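Local coordinates for Afp3 (Serratia entomophila, PDB 6RBN), which is a subunit of the sheath around the tube of the contractile anti-feeding prophage, and probably helps drive its contraction during injection, at residues D[205-210]-D[330-335]; D[278-283]-D[292-297]. All coordinates share one frame; numbering follows the deposited sequence.

Contact 1. Residues D[205-210]-D[330-335]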
ATOM      1  N   ALA D 205     -60.492  37.219 -10.207  1.00 75.91           N
ATOM      2  CA  ALA D 205     -61.360  36.206  -9.622  1.00 75.91           C
ATOM      3  C   ALA D 205     -62.468  36.906  -8.849  1.00 75.91           C
ATOM      4  O   ALA D 205     -62.196  37.603  -7.867  1.00 75.91           O
ATOM      5  CB  ALA D 205     -60.572  35.275  -8.702  1.00 75.91           C
ATOM      6  N   VAL D 206     -63.704  36.717  -9.287  1.00 77.67           N
ATOM      7  CA  VAL D 206     -64.875  37.334  -8.672  1.00 77.67           C
ATOM      8  C   VAL D 206     -65.408  36.374  -7.616  1.00 77.67           C
ATOM      9  O   VAL D 206     -65.256  35.160  -7.745  1.00 77.67           O
ATOM     10  CB  VAL D 206     -65.916  37.667  -9.763  1.00 77.67           C
ATOM     11  CG1 VAL D 206     -67.132  38.392  -9.214  1.00 77.67           C
ATOM     12  CG2 VAL D 206     -65.271  38.474 -10.873  1.00 77.67           C
ATOM     13  N   TYR D 207     -65.973  36.908  -6.529  1.00 75.72           N
ATOM     14  CA  TYR D 207     -66.556  36.098  -5.457  1.00 75.72           C
ATOM     15  C   TYR D 207     -67.883  36.726  -5.057  1.00 75.72           C
ATOM     16  O   TYR D 207     -67.908  37.850  -4.548  1.00 75.72           O
ATOM     17  CB  TYR D 207     -65.607  35.998  -4.264  1.00 75.72           C
ATOM     18  CG  TYR D 207     -64.387  35.160  -4.552  1.00 75.72           C
ATOM     19  CD1 TYR D 207     -64.413  33.781  -4.388  1.00 75.72           C
ATOM     20  CD2 TYR D 207     -63.219  35.738  -5.026  1.00 75.72           C
ATOM     21  CE1 TYR D 207     -63.303  33.012  -4.661  1.00 75.72           C
ATOM     22  CE2 TYR D 207     -62.109  34.974  -5.309  1.00 75.72           C
ATOM     23  CZ  TYR D 207     -62.158  33.610  -5.127  1.00 75.72           C
ATOM     24  OH  TYR D 207     -61.051  32.847  -5.401  1.00 75.72           O
ATOM     25  N   TYR D 208     -68.985  36.007  -5.279  1.00 84.16           N
ATOM     26  CA  TYR D 208     -70.298  36.646  -5.238  1.00 84.16           C
ATOM     27  C   TYR D 208     -70.879  36.962  -3.855  1.00 84.16           C
ATOM     28  O   TYR D 208     -71.153  38.145  -3.612  1.00 84.16           O
ATOM     29  CB  TYR D 208     -71.305  35.835  -6.067  1.00 84.16           C
ATOM     30  CG  TYR D 208     -72.750  36.208  -5.821  1.00 84.16           C
ATOM     31  CD1 TYR D 208     -73.257  37.434  -6.213  1.00 84.16           C
ATOM     32  CD2 TYR D 208     -73.613  35.308  -5.217  1.00 84.16           C
ATOM     33  CE1 TYR D 208     -74.575  37.765  -5.977  1.00 84.16           C
ATOM     34  CE2 TYR D 208     -74.932  35.627  -4.989  1.00 84.16           C
ATOM     35  CZ  TYR D 208     -75.409  36.855  -5.374  1.00 84.16           C
ATOM     36  OH  TYR D 208     -76.727  37.176  -5.150  1.00 84.16           O
ATOM     37  N   PRO D 209     -71.114  36.014  -2.935  1.00 81.57           N
ATOM     38  CA  PRO D 209     -72.007  36.334  -1.811  1.00 81.57           C
ATOM     39  C   PRO D 209     -71.332  37.200  -0.758  1.00 81.57           C
ATOM     40  O   PRO D 209     -70.210  36.929  -0.328  1.00 81.57           O
ATOM     41  CB  PRO D 209     -72.358  34.956  -1.230  1.00 81.57           C
ATOM     42  CG  PRO D 209     -71.896  33.966  -2.236  1.00 81.57           C
ATOM     43  CD  PRO D 209     -70.688  34.606  -2.828  1.00 81.57           C
ATOM     44  N   ASN D 210     -72.024  38.268  -0.367  1.00 84.55           N
ATOM     45  CA  ASN D 210     -71.590  39.048   0.779  1.00 84.55           C
ATOM     46  C   ASN D 210     -71.731  38.221   2.047  1.00 84.55           C
ATOM     47  O   ASN D 210     -72.661  37.426   2.200  1.00 84.55           O
ATOM     48  CB  ASN D 210     -72.398  40.336   0.910  1.00 84.55           C
ATOM     49  CG  ASN D 210     -72.002  41.377  -0.107  1.00 84.55           C
ATOM     50  OD1 ASN D 210     -70.822  41.574  -0.381  1.00 84.55           O
ATOM     51  ND2 ASN D 210     -72.988  42.062  -0.666  1.00 84.55           N
ATOM     52  N   LEU D 330     -69.004  27.509   6.181  1.00 75.58           N
ATOM     53  CA  LEU D 330     -68.911  28.340   4.983  1.00 75.58           C
ATOM     54  C   LEU D 330     -67.650  27.950   4.233  1.00 75.58           C
ATOM     55  O   LEU D 330     -66.540  28.196   4.711  1.00 75.58           O
ATOM     56  CB  LEU D 330     -68.899  29.825   5.327  1.00 75.58           C
ATOM     57  CG  LEU D 330     -70.198  30.391   5.885  1.00 75.58           C
ATOM     58  CD1 LEU D 330     -70.024  31.853   6.223  1.00 75.58           C
ATOM     59  CD2 LEU D 330     -71.307  30.199   4.882  1.00 75.58           C
ATOM     60  N   VAL D 331     -67.822  27.359   3.059  1.00 72.14           N
ATOM     61  CA  VAL D 331     -66.720  26.852   2.255  1.00 72.14           C
ATOM     62  C   VAL D 331     -66.667  27.649   0.964  1.00 72.14           C
ATOM     63  O   VAL D 331     -67.685  27.805   0.283  1.00 72.14           O
ATOM     64  CB  VAL D 331     -66.900  25.347   1.971  1.00 72.14           C
ATOM     65  CG1 VAL D 331     -65.790  24.823   1.089  1.00 72.14           C
ATOM     66  CG2 VAL D 331     -66.963  24.568   3.264  1.00 72.14           C
ATOM     67  N   VAL D 332     -65.484  28.170   0.634  1.00 70.16           N
ATOM     68  CA  VAL D 332     -65.294  28.772  -0.677  1.00 70.16           C
ATOM     69  C   VAL D 332     -65.329  27.670  -1.733  1.00 70.16           C
ATOM     70  O   VAL D 332     -64.746  26.594  -1.566  1.00 70.16           O
ATOM     71  CB  VAL D 332     -63.991  29.599  -0.709  1.00 70.16           C
ATOM     72  CG1 VAL D 332     -62.792  28.787  -0.270  1.00 70.16           C
ATOM     73  CG2 VAL D 332     -63.755  30.188  -2.085  1.00 70.16           C
ATOM     74  N   TRP D 333     -66.088  27.904  -2.800  1.00 68.67           N
ATOM     75  CA  TRP D 333     -66.508  26.797  -3.656  1.00 68.67           C
ATOM     76  C   TRP D 333     -66.458  27.277  -5.103  1.00 68.67           C
ATOM     77  O   TRP D 333     -67.441  27.811  -5.620  1.00 68.67           O
ATOM     78  CB  TRP D 333     -67.898  26.333  -3.249  1.00 68.67           C
ATOM     79  CG  TRP D 333     -68.338  25.028  -3.793  1.00 68.67           C
ATOM     80  CD1 TRP D 333     -69.238  24.818  -4.784  1.00 68.67           C
ATOM     81  CD2 TRP D 333     -67.923  23.734  -3.348  1.00 68.67           C
ATOM     82  NE1 TRP D 333     -69.406  23.475  -4.998  1.00 68.67           N
ATOM     83  CE2 TRP D 333     -68.604  22.788  -4.128  1.00 68.67           C
ATOM     84  CE3 TRP D 333     -67.031  23.286  -2.372  1.00 68.67           C
ATOM     85  CZ2 TRP D 333     -68.425  21.421  -3.962  1.00 68.67           C
ATOM     86  CZ3 TRP D 333     -66.858  21.930  -2.211  1.00 68.67           C
ATOM     87  CH2 TRP D 333     -67.549  21.015  -3.001  1.00 68.67           C
ATOM     88  N   GLY D 334     -65.318  27.064  -5.751  1.00 71.71           N
ATOM     89  CA  GLY D 334     -65.095  27.545  -7.097  1.00 71.71           C
ATOM     90  C   GLY D 334     -63.708  28.128  -7.249  1.00 71.71           C
ATOM     91  O   GLY D 334     -63.253  28.880  -6.383  1.00 71.71           O
ATOM     92  N   SER D 335     -63.020  27.792  -8.336  1.00 73.08           N
ATOM     93  CA  SER D 335     -61.648  28.239  -8.550  1.00 73.08           C
ATOM     94  C   SER D 335     -61.421  28.631 -10.006  1.00 73.08           C
ATOM     95  O   SER D 335     -60.431  28.247 -10.626  1.00 73.08           O
ATOM     96  CB  SER D 335     -60.660  27.162  -8.120  1.00 73.08           C
ATOM     97  OG  SER D 335     -60.763  26.033  -8.964  1.00 73.08           O
TER

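Contact 2. Residues D[278-283]-D[292-297]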
ATOM      1  N   TYR D 278     -55.983  32.568   0.600  1.00 75.62           N
ATOM      2  CA  TYR D 278     -54.916  32.317  -0.362  1.00 75.62           C
ATOM      3  C   TYR D 278     -53.590  32.115   0.353  1.00 75.62           C
ATOM      4  O   TYR D 278     -52.808  31.233  -0.007  1.00 75.62           O
ATOM      5  CB  TYR D 278     -54.787  33.450  -1.379  1.00 75.62           C
ATOM      6  CG  TYR D 278     -55.844  33.503  -2.457  1.00 75.62           C
ATOM      7  CD1 TYR D 278     -56.887  32.592  -2.498  1.00 75.62           C
ATOM      8  CD2 TYR D 278     -55.734  34.411  -3.496  1.00 75.62           C
ATOM      9  CE1 TYR D 278     -57.836  32.646  -3.499  1.00 75.62           C
ATOM     10  CE2 TYR D 278     -56.663  34.455  -4.504  1.00 75.62           C
ATOM     11  CZ  TYR D 278     -57.710  33.569  -4.503  1.00 75.62           C
ATOM     12  OH  TYR D 278     -58.642  33.613  -5.507  1.00 75.62           O
ATOM     13  N   GLY D 279     -53.317  32.936   1.367  1.00 78.94           N
ATOM     14  CA  GLY D 279     -52.075  32.793   2.106  1.00 78.94           C
ATOM     15  C   GLY D 279     -52.042  31.538   2.956  1.00 78.94           C
ATOM     16  O   GLY D 279     -50.974  30.980   3.215  1.00 78.94           O
ATOM     17  N   LYS D 280     -53.210  31.081   3.406  1.00 78.80           N
ATOM     18  CA  LYS D 280     -53.277  29.830   4.149  1.00 78.80           C
ATOM     19  C   LYS D 280     -53.052  28.635   3.234  1.00 78.80           C
ATOM     20  O   LYS D 280     -52.370  27.677   3.608  1.00 78.80           O
ATOM     21  CB  LYS D 280     -54.625  29.716   4.856  1.00 78.80           C
ATOM     22  CG  LYS D 280     -54.758  28.504   5.745  1.00 78.80           C
ATOM     23  CD  LYS D 280     -56.162  28.376   6.290  1.00 78.80           C
ATOM     24  CE  LYS D 280     -56.425  29.390   7.377  1.00 78.80           C
ATOM     25  NZ  LYS D 280     -57.763  29.183   7.984  1.00 78.80           N
ATOM     26  N   THR D 281     -53.617  28.679   2.026  1.00 78.89           N
ATOM     27  CA  THR D 281     -53.509  27.552   1.105  1.00 78.89           C
ATOM     28  C   THR D 281     -52.107  27.454   0.519  1.00 78.89           C
ATOM     29  O   THR D 281     -51.556  26.357   0.375  1.00 78.89           O
ATOM     30  CB  THR D 281     -54.553  27.694  -0.004  1.00 78.89           C
ATOM     31  OG1 THR D 281     -55.855  27.780   0.585  1.00 78.89           O
ATOM     32  CG2 THR D 281     -54.528  26.505  -0.944  1.00 78.89           C
ATOM     33  N   ASP D 282     -51.504  28.600   0.191  1.00 80.72           N
ATOM     34  CA  ASP D 282     -50.179  28.595  -0.420  1.00 80.72           C
ATOM     35  C   ASP D 282     -49.109  28.178   0.579  1.00 80.72           C
ATOM     36  O   ASP D 282     -48.108  27.559   0.204  1.00 80.72           O
ATOM     37  CB  ASP D 282     -49.859  29.972  -0.996  1.00 80.72           C
ATOM     38  CG  ASP D 282     -50.791  30.361  -2.119  1.00 80.72           C
ATOM     39  OD1 ASP D 282     -51.357  29.459  -2.763  1.00 80.72           O
ATOM     40  OD2 ASP D 282     -50.965  31.574  -2.358  1.00 80.72           O
ATOM     41  N   GLY D 283     -49.300  28.514   1.854  1.00 81.14           N
ATOM     42  CA  GLY D 283     -48.338  28.106   2.863  1.00 81.14           C
ATOM     43  C   GLY D 283     -48.410  26.624   3.174  1.00 81.14           C
ATOM     44  O   GLY D 283     -47.393  25.994   3.475  1.00 81.14           O
ATOM     45  N   ALA D 292     -60.076  26.248  -2.891  1.00 72.11           N
ATOM     46  CA  ALA D 292     -61.527  26.153  -2.972  1.00 72.11           C
ATOM     47  C   ALA D 292     -62.116  25.025  -2.129  1.00 72.11           C
ATOM     48  O   ALA D 292     -63.126  24.435  -2.526  1.00 72.11           O
ATOM     49  CB  ALA D 292     -61.958  26.002  -4.427  1.00 72.11           C
ATOM     50  N   ASN D 293     -61.508  24.684  -0.998  1.00 72.27           N
ATOM     51  CA  ASN D 293     -62.196  23.900   0.021  1.00 72.27           C
ATOM     52  C   ASN D 293     -61.889  24.412   1.417  1.00 72.27           C
ATOM     53  O   ASN D 293     -61.957  23.641   2.379  1.00 72.27           O
ATOM     54  CB  ASN D 293     -61.851  22.411  -0.043  1.00 72.27           C
ATOM     55  CG  ASN D 293     -62.656  21.668  -1.075  1.00 72.27           C
ATOM     56  OD1 ASN D 293     -63.848  21.899  -1.218  1.00 72.27           O
ATOM     57  ND2 ASN D 293     -62.014  20.754  -1.782  1.00 72.27           N
ATOM     58  N   VAL D 294     -61.554  25.669   1.554  1.00 72.62           N
ATOM     59  CA  VAL D 294     -61.170  26.231   2.839  1.00 72.62           C
ATOM     60  C   VAL D 294     -62.422  26.718   3.546  1.00 72.62           C
ATOM     61  O   VAL D 294     -63.240  27.438   2.967  1.00 72.62           O
ATOM     62  CB  VAL D 294     -60.148  27.364   2.647  1.00 72.62           C
ATOM     63  CG1 VAL D 294     -59.744  27.959   3.986  1.00 72.62           C
ATOM     64  CG2 VAL D 294     -58.935  26.851   1.899  1.00 72.62           C
ATOM     65  N   VAL D 295     -62.584  26.310   4.797  1.00 72.81           N
ATOM     66  CA  VAL D 295     -63.693  26.759   5.623  1.00 72.81           C
ATOM     67  C   VAL D 295     -63.333  28.114   6.211  1.00 72.81           C
ATOM     68  O   VAL D 295     -62.264  28.275   6.814  1.00 72.81           O
ATOM     69  CB  VAL D 295     -64.006  25.735   6.724  1.00 72.81           C
ATOM     70  CG1 VAL D 295     -65.107  26.243   7.629  1.00 72.81           C
ATOM     71  CG2 VAL D 295     -64.394  24.410   6.108  1.00 72.81           C
ATOM     72  N   LEU D 296     -64.214  29.091   6.033  1.00 74.94           N
ATOM     73  CA  LEU D 296     -63.939  30.460   6.442  1.00 74.94           C
ATOM     74  C   LEU D 296     -64.091  30.589   7.953  1.00 74.94           C
ATOM     75  O   LEU D 296     -65.170  30.338   8.495  1.00 74.94           O
ATOM     76  CB  LEU D 296     -64.878  31.420   5.720  1.00 74.94           C
ATOM     77  CG  LEU D 296     -64.767  31.438   4.195  1.00 74.94           C
ATOM     78  CD1 LEU D 296     -65.835  32.324   3.591  1.00 74.94           C
ATOM     79  CD2 LEU D 296     -63.397  31.895   3.766  1.00 74.94           C
ATOM     80  N   ASN D 297     -63.015  30.983   8.629  1.00 79.25           N
ATOM     81  CA  ASN D 297     -63.066  31.217  10.061  1.00 79.25           C
ATOM     82  C   ASN D 297     -63.716  32.563  10.348  1.00 79.25           C
ATOM     83  O   ASN D 297     -63.864  33.409   9.463  1.00 79.25           O
ATOM     84  CB  ASN D 297     -61.666  31.186  10.669  1.00 79.25           C
ATOM     85  CG  ASN D 297     -61.039  29.821  10.609  1.00 79.25           C
ATOM     86  OD1 ASN D 297     -61.697  28.809  10.843  1.00 79.25           O
ATOM     87  ND2 ASN D 297     -59.752  29.779  10.294  1.00 79.25           N
TER

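Contact 1. Residues D[205-210]-D[330-335]
The phenol ring of Tyr207 meets residues 330-335 obliquely, through its CE1 corner rather than squarely over a face or in the ring plane. Its nearest partner is a methyl of Val332, with Tyr207 CE1 and Val332 CG2 3.8 Å apart. Gly334 O also approaches Tyr207 CE1 obliquely, at a long 4.5 Å. The Tyr207 side chain further touches Leu186 and Asp188 of strand 185-188. With CG turned beside the backbone N (chi1 -70°), the ring bridges much of the gap between two backbones whose closest CA atoms, those of Tyr207 and Gly334, remain 8.8 Å apart. The CB of Val332 is directed toward residues 205-210, and CG2, the methyl anti to its own backbone N, makes the apolar touch.

Residues 330-335 belong to the subtilisin-like domain, and the contact as a whole probably lies within that fold. It joins two separate pieces of sheet: strand 204-207, parallel to 185-188, and strand 329-332, antiparallel to 322-325. Helix 271-284 lies beside both, since Ile274 touches Tyr207 as well as Val332. All three contacting residues are buried, and the phenolic oxygen is satisfied by a hydrogen bond to the hydroxyl of Tyr278 on that helix. The CB of Trp333 is directed away from 205-210; its ring stacks edge-to-face with Phe325, and the side chain packs on Asn268 of the Afp2 chain and Pro8 of another Afp3 subunit.

Contact 2. Residues D[278-283]-D[292-297]
Thr281 and Val294 each place one branch beside the backbone N, and these two branches meet. In Thr281 the torsion (chi1 -57°) puts OG1 anti to the carbonyl carbon; in Val294 it is CG2 that takes the equivalent place. Thr281 OG1 and Val294 CG2 come to 3.5 Å as the two side chains pass at a slant. This hydroxyl needs no polar partner from the loop, because it is hydrogen-bonded to the carbonyl of Val277, one turn back in the same helix.

Lys280 reaches out alongside: its chain is extended at chi1 and chi2, then bends at chi3 (-75°), carrying the amine toward Asn297. The methylene Lys280 CD passes 4.3 Å from Val294 CG1, a loose apolar approach by the methyl that Thr281 does not touch. Lys280 and Asn297 cross at roughly a right angle, and the backbone N of Asn297 is held by the side chain of Asn121.

Two i to i-4 bonds mark the helix here, Asp282 N to Tyr278 O (2.9 Å) and Gly283 N to Gly279 O (3.3 Å), and Asp282 ties it to helix 347-364 by a salt bridge with Arg351. Val294 and Leu296 also pack on Val277. This is helix-against-loop packing inside the subtilisin-like domain: after helix 271-284 the chain turns back, and an irregular segment lines the helix flank before strand 301-302.

The centres of contacts 1 and 2 lie about 12 Å apart, and along the chain contact 2 is nested within the loop closed by contact 1, in the order 205-210, 278-283, 292-297, 330-335. They touch directly: Leu296 N and Leu330 O are 2.8 Å apart in a probable hydrogen bond, and Val332 CG1 packs 3.5 Å from Val294 O. Helix 271-284 is the element shared by both, carrying Tyr278, whose OH lies 2.5 Å from Tyr207 OH in a probable hydrogen bond, and Ile274, which Val332 touches. Both contacts also adjoin Afp2, through Trp333 in one and Ala292 and Asn293 in the other, so this region lies at a subunit interface of the extended sheath.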